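Local coordinates for possible sortase-like protein (Corynebacterium diphtheriae, PDB 5UUS), which is probably a sortase, a membrane-tethered cysteine transpeptidase or hydrolase expected to act on cell-surface proteins through an acyl-thioester intermediate, at residues T163-V168 with A202-V207; E155-R160 with A173-D178. One frame throughout, in Å; residues are numbered along the deposited sequence.

Contact 1 of 2, residues T163-V168 with A202-V207; sequences TTPGDV and AERMIV
Thr163 and Arg204 pair through their backbones as an antiparallel hydrogen-bonded pair. Thr163 N donates to Arg204 O at 2.9 Å, and Arg204 N returns a bond of the same length to Thr163 O. The pair closes the end of strand 160-163 against the start of strand 204-216; beyond it the chain leaves the sheet in a type I turn from Thr164 to Asp167.

Two polar side-chain bonds stay within their own segments. Thr163 OG1, anti to the backbone N (chi1 -170°), donates to Asp167 OD2 at 2.6 Å, meeting the carboxylate on its anti side and tying the far end of the turn back to the strand. The Arg204 chain is bent at chi2 (-72°), which turns CD aside. Its NH1 donates to Glu203 O at 2.8 Å; the acceptor lies in the guanidinium plane, while the donor stands above the carbonyl plane. NH1 also bonds Asn201 O, which further fixes the group.

In sortases the strand that follows the catalytic cysteine carries the active-site arginine near its start. Arg204 stands at the equivalent place, its side chain about 9 Å from that of His90, the predicted proton donor/acceptor, consistent with its being that arginine.

The remaining contacts are van der Waals packing. Pro165 CG sits over one guanidinium face, offset toward the rim and 3.9 Å from Arg204 NH1, and the two side chains cross at about a right angle. The same CG comes within 3.3 Å of Ala202 O. On the sheet face shared with Arg204, Thr163 CG2 packs 3.6 Å from Ile206 CG1, and Ile206 in turn lies on Phe161 and Thr191.

Contact 2 of 2, residues E155-R160 with A173-D178; sequences EHVNGR and ALPETD. With ACT (acetate ion), chain F.
His156 reaches across to the turn at Pro175 with its imidazole edge. With CG between the backbone N and the carbonyl carbon (chi1 69°), the ring is carried toward the turn. NE2 donates to Pro175 O at 2.8 Å, with the acceptor near the ring plane and the N-H nearly in line with the carbonyl. Thr177 CG2 approaches the ring obliquely, 3.4 Å from His156 NE2, and Glu176 CB lies 4.0 Å from His156 CD2. The type II turn from Leu174 to Thr177 that presents these groups is braced by Thr177 OG1, which donates to Leu174 O at 2.6 Å.

Val157 follows: both its methyls, CG1 and CG2, meet Pro175 CG, each at 4.1 Å, the two side chains crossing at about a right angle. CG2 also lies over one face of the His156 ring, offset toward the rim.

At Asn158 the backbone joins a water bridge: one water accepts from Asn158 N and donates to both His156 O and Glu176 OE1, the last at 2.7 Å. The other carboxylate oxygen, Glu176 OE2, is held by His208 NE2, a pairing that would probably favour a charged glutamate. Asn158 ND2 turns elsewhere, donating to an acetate probably from the crystallisation liquor.

The contact joins two loops of the sortase domain, one running from helix 143-151 into strand 160-163, the other leading toward strand 188-193. Val157 and Pro175 both pack on His208 of strand 204-216, while Val157 O accepts from Arg133 of helix 130-137.

Overall arrangement
The two contacts interleave along the chain: 155-160, 163-168, 173-178, then 202-207, all inside the sortase domain. Strand 160-163 is the short link between their first segments, so contact 2 takes the segment that enters it and contact 1 the one that leaves it. Their centres are 13 Å apart, and they touch where Arg160 packs against Met205, Ile206 and Val207, with Gly159 O against Val207 CG1. Strand 204-216 serves both, pairing directly in contact 1 and lending His208 to contact 2. Contact 1 sits on the side of the predicted catalytic residues, whereas contact 2 lies away from them and joins the loops flanking the strand.

Contact 1 of 2, residues T163-V168 with A202-V207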
# COMPACT_ATOMS: atom_id res chain seq x y z
N THR A 163 11.53 -10.37 6.95
CA THR A 163 12.07 -11.29 5.95
C THR A 163 13.47 -10.86 5.54
O THR A 163 14.02 -9.91 6.10
CB THR A 163 11.13 -11.41 4.72
OG1 THR A 163 11.58 -12.50 3.89
CG2 THR A 163 11.10 -10.08 3.87
N THR A 164 14.06 -11.59 4.59
CA THR A 164 15.42 -11.31 4.12
C THR A 164 15.34 -10.47 2.84
O THR A 164 14.29 -10.49 2.16
CB THR A 164 16.19 -12.62 3.83
OG1 THR A 164 15.46 -13.38 2.86
CG2 THR A 164 16.34 -13.47 5.10
N PRO A 165 16.43 -9.74 2.50
CA PRO A 165 16.43 -8.82 1.33
C PRO A 165 16.09 -9.50 0.01
O PRO A 165 15.51 -8.84 -0.86
CB PRO A 165 17.87 -8.27 1.31
CG PRO A 165 18.31 -8.36 2.75
CD PRO A 165 17.70 -9.64 3.25
N GLY A 166 16.38 -10.79 -0.14
CA GLY A 166 16.11 -11.48 -1.39
C GLY A 166 14.68 -12.00 -1.57
O GLY A 166 14.39 -12.70 -2.54
N ASP A 167 13.79 -11.64 -0.66
CA ASP A 167 12.42 -12.16 -0.69
C ASP A 167 11.56 -11.43 -1.74
O ASP A 167 10.64 -10.70 -1.39
CB ASP A 167 11.78 -12.04 0.70
CG ASP A 167 10.55 -12.91 0.85
OD1 ASP A 167 10.20 -13.63 -0.11
OD2 ASP A 167 9.95 -12.90 1.95
N VAL A 168 11.86 -11.62 -3.03
CA VAL A 168 11.26 -10.81 -4.08
C VAL A 168 9.75 -11.07 -4.27
O VAL A 168 9.04 -10.21 -4.77
CB VAL A 168 11.97 -11.03 -5.44
CG1 VAL A 168 13.47 -10.75 -5.30
CG2 VAL A 168 11.75 -12.43 -5.95
N ALA A 202 20.08 -5.25 7.65
CA ALA A 202 20.27 -6.69 7.45
C ALA A 202 19.00 -7.38 6.92
O ALA A 202 19.05 -8.19 6.00
CB ALA A 202 20.70 -7.33 8.73
N GLU A 203 17.87 -7.06 7.54
CA GLU A 203 16.59 -7.67 7.20
C GLU A 203 15.62 -6.62 6.63
O GLU A 203 15.98 -5.45 6.43
CB GLU A 203 16.02 -8.35 8.44
CG GLU A 203 16.92 -9.46 8.97
CD GLU A 203 16.77 -9.71 10.47
OE1 GLU A 203 17.48 -9.06 11.28
OE2 GLU A 203 15.96 -10.58 10.84
N ARG A 204 14.37 -7.05 6.40
CA ARG A 204 13.36 -6.18 5.82
C ARG A 204 12.05 -6.38 6.54
O ARG A 204 11.67 -7.51 6.83
CB ARG A 204 13.16 -6.47 4.32
CG ARG A 204 14.41 -6.28 3.48
CD ARG A 204 14.71 -4.81 3.35
NE ARG A 204 15.82 -4.53 2.46
CZ ARG A 204 17.10 -4.55 2.82
NH1 ARG A 204 17.45 -4.84 4.07
NH2 ARG A 204 18.04 -4.27 1.94
N MET A 205 11.36 -5.29 6.84
CA MET A 205 10.00 -5.40 7.35
C MET A 205 9.03 -5.26 6.18
O MET A 205 9.21 -4.38 5.35
CB MET A 205 9.69 -4.33 8.40
CG MET A 205 8.23 -4.32 8.88
SD MET A 205 7.98 -3.04 10.16
CE MET A 205 9.12 -3.67 11.40
N ILE A 206 8.00 -6.11 6.17
CA ILE A 206 6.96 -6.13 5.14
C ILE A 206 5.58 -5.86 5.77
O ILE A 206 5.25 -6.45 6.81
CB ILE A 206 6.87 -7.49 4.40
CG1 ILE A 206 8.25 -7.96 3.94
CG2 ILE A 206 5.89 -7.41 3.21
CD1 ILE A 206 8.94 -6.98 2.98
N VAL A 207 4.80 -4.96 5.17
CA VAL A 207 3.39 -4.77 5.58
C VAL A 207 2.47 -4.93 4.37
O VAL A 207 2.78 -4.42 3.27
CB VAL A 207 3.17 -3.39 6.22
CG1 VAL A 207 1.67 -3.11 6.39
CG2 VAL A 207 3.90 -3.32 7.55

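Contact 2 of 2, residues E155-R160 with A173-D178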
# COMPACT_ATOMS: atom_id res chain seq x y z
N GLU A 155 -5.08 -16.61 2.36
CA GLU A 155 -4.92 -17.24 3.68
C GLU A 155 -3.48 -17.14 4.20
O GLU A 155 -3.25 -16.86 5.37
CB GLU A 155 -5.36 -18.71 3.62
CG GLU A 155 -4.93 -19.50 4.87
CD GLU A 155 -5.53 -20.90 4.91
OE1 GLU A 155 -6.23 -21.30 3.94
OE2 GLU A 155 -5.31 -21.60 5.93
N HIS A 156 -2.50 -17.31 3.32
CA HIS A 156 -1.09 -17.29 3.71
C HIS A 156 -0.51 -15.87 3.89
O HIS A 156 0.65 -15.72 4.26
CB HIS A 156 -0.27 -18.03 2.65
CG HIS A 156 -0.21 -17.31 1.34
ND1 HIS A 156 -1.25 -17.31 0.44
CD2 HIS A 156 0.76 -16.54 0.79
CE1 HIS A 156 -0.92 -16.57 -0.61
NE2 HIS A 156 0.29 -16.08 -0.41
N VAL A 157 -1.29 -14.83 3.62
CA VAL A 157 -0.72 -13.48 3.57
C VAL A 157 -0.84 -12.78 4.91
O VAL A 157 -1.92 -12.40 5.32
CB VAL A 157 -1.40 -12.62 2.48
CG1 VAL A 157 -0.74 -11.22 2.44
CG2 VAL A 157 -1.32 -13.31 1.10
N ASN A 158 0.30 -12.64 5.59
CA ASN A 158 0.39 -11.97 6.89
C ASN A 158 0.44 -10.45 6.69
O ASN A 158 1.17 -9.97 5.83
CB ASN A 158 1.65 -12.47 7.63
CG ASN A 158 1.62 -12.20 9.12
OD1 ASN A 158 0.80 -11.42 9.62
ND2 ASN A 158 2.54 -12.85 9.85
N GLY A 159 -0.35 -9.69 7.45
CA GLY A 159 -0.33 -8.24 7.32
C GLY A 159 1.01 -7.58 7.65
O GLY A 159 1.28 -6.49 7.18
N ARG A 160 1.84 -8.23 8.48
CA ARG A 160 3.19 -7.71 8.76
C ARG A 160 4.13 -8.84 9.16
O ARG A 160 3.76 -9.73 9.92
CB ARG A 160 3.17 -6.64 9.86
CG ARG A 160 4.56 -5.98 10.15
CD ARG A 160 4.44 -4.81 11.15
NE ARG A 160 3.68 -5.22 12.32
CZ ARG A 160 2.62 -4.56 12.80
NH1 ARG A 160 2.25 -3.43 12.23
NH2 ARG A 160 1.95 -5.04 13.86
N ALA A 173 2.28 -9.99 -7.67
CA ALA A 173 0.87 -9.59 -7.82
C ALA A 173 0.00 -10.26 -6.75
O ALA A 173 -0.83 -9.64 -6.12
CB ALA A 173 0.38 -9.94 -9.21
N LEU A 174 0.24 -11.56 -6.54
CA LEU A 174 -0.32 -12.26 -5.40
C LEU A 174 0.85 -12.50 -4.44
O LEU A 174 1.74 -13.31 -4.74
CB LEU A 174 -0.96 -13.58 -5.84
CG LEU A 174 -1.52 -14.45 -4.72
CD1 LEU A 174 -2.66 -13.71 -4.02
CD2 LEU A 174 -2.00 -15.80 -5.26
N PRO A 175 0.87 -11.78 -3.30
CA PRO A 175 2.10 -11.74 -2.48
C PRO A 175 2.54 -13.11 -1.95
O PRO A 175 1.71 -13.97 -1.67
CB PRO A 175 1.76 -10.79 -1.32
CG PRO A 175 0.31 -10.47 -1.44
CD PRO A 175 -0.17 -10.85 -2.82
N GLU A 176 3.86 -13.28 -1.86
CA GLU A 176 4.50 -14.52 -1.39
C GLU A 176 4.05 -15.77 -2.14
O GLU A 176 3.88 -16.85 -1.55
CB GLU A 176 4.27 -14.69 0.11
CG GLU A 176 4.98 -13.58 0.92
CD GLU A 176 4.07 -12.42 1.23
OE1 GLU A 176 2.91 -12.66 1.67
OE2 GLU A 176 4.50 -11.26 1.03
N THR A 177 3.83 -15.61 -3.44
CA THR A 177 3.55 -16.72 -4.35
C THR A 177 4.37 -16.54 -5.61
O THR A 177 5.00 -15.51 -5.80
CB THR A 177 2.06 -16.79 -4.80
OG1 THR A 177 1.79 -15.75 -5.76
CG2 THR A 177 1.15 -16.66 -3.60
N ASP A 178 4.27 -17.51 -6.51
CA ASP A 178 4.93 -17.44 -7.81
C ASP A 178 4.03 -16.84 -8.92
O ASP A 178 4.33 -16.98 -10.11
CB ASP A 178 5.40 -18.84 -8.24
CG ASP A 178 4.23 -19.85 -8.36
OD1 ASP A 178 3.10 -19.55 -7.91
OD2 ASP A 178 4.45 -20.96 -8.90
C ACT F . 4.87 -15.97 8.73
O ACT F . 6.01 -15.55 9.06
OXT ACT F . 4.01 -15.07 8.56
CH3 ACT F . 4.56 -17.44 8.56
O HOH W 1 2.79 -13.78 4.09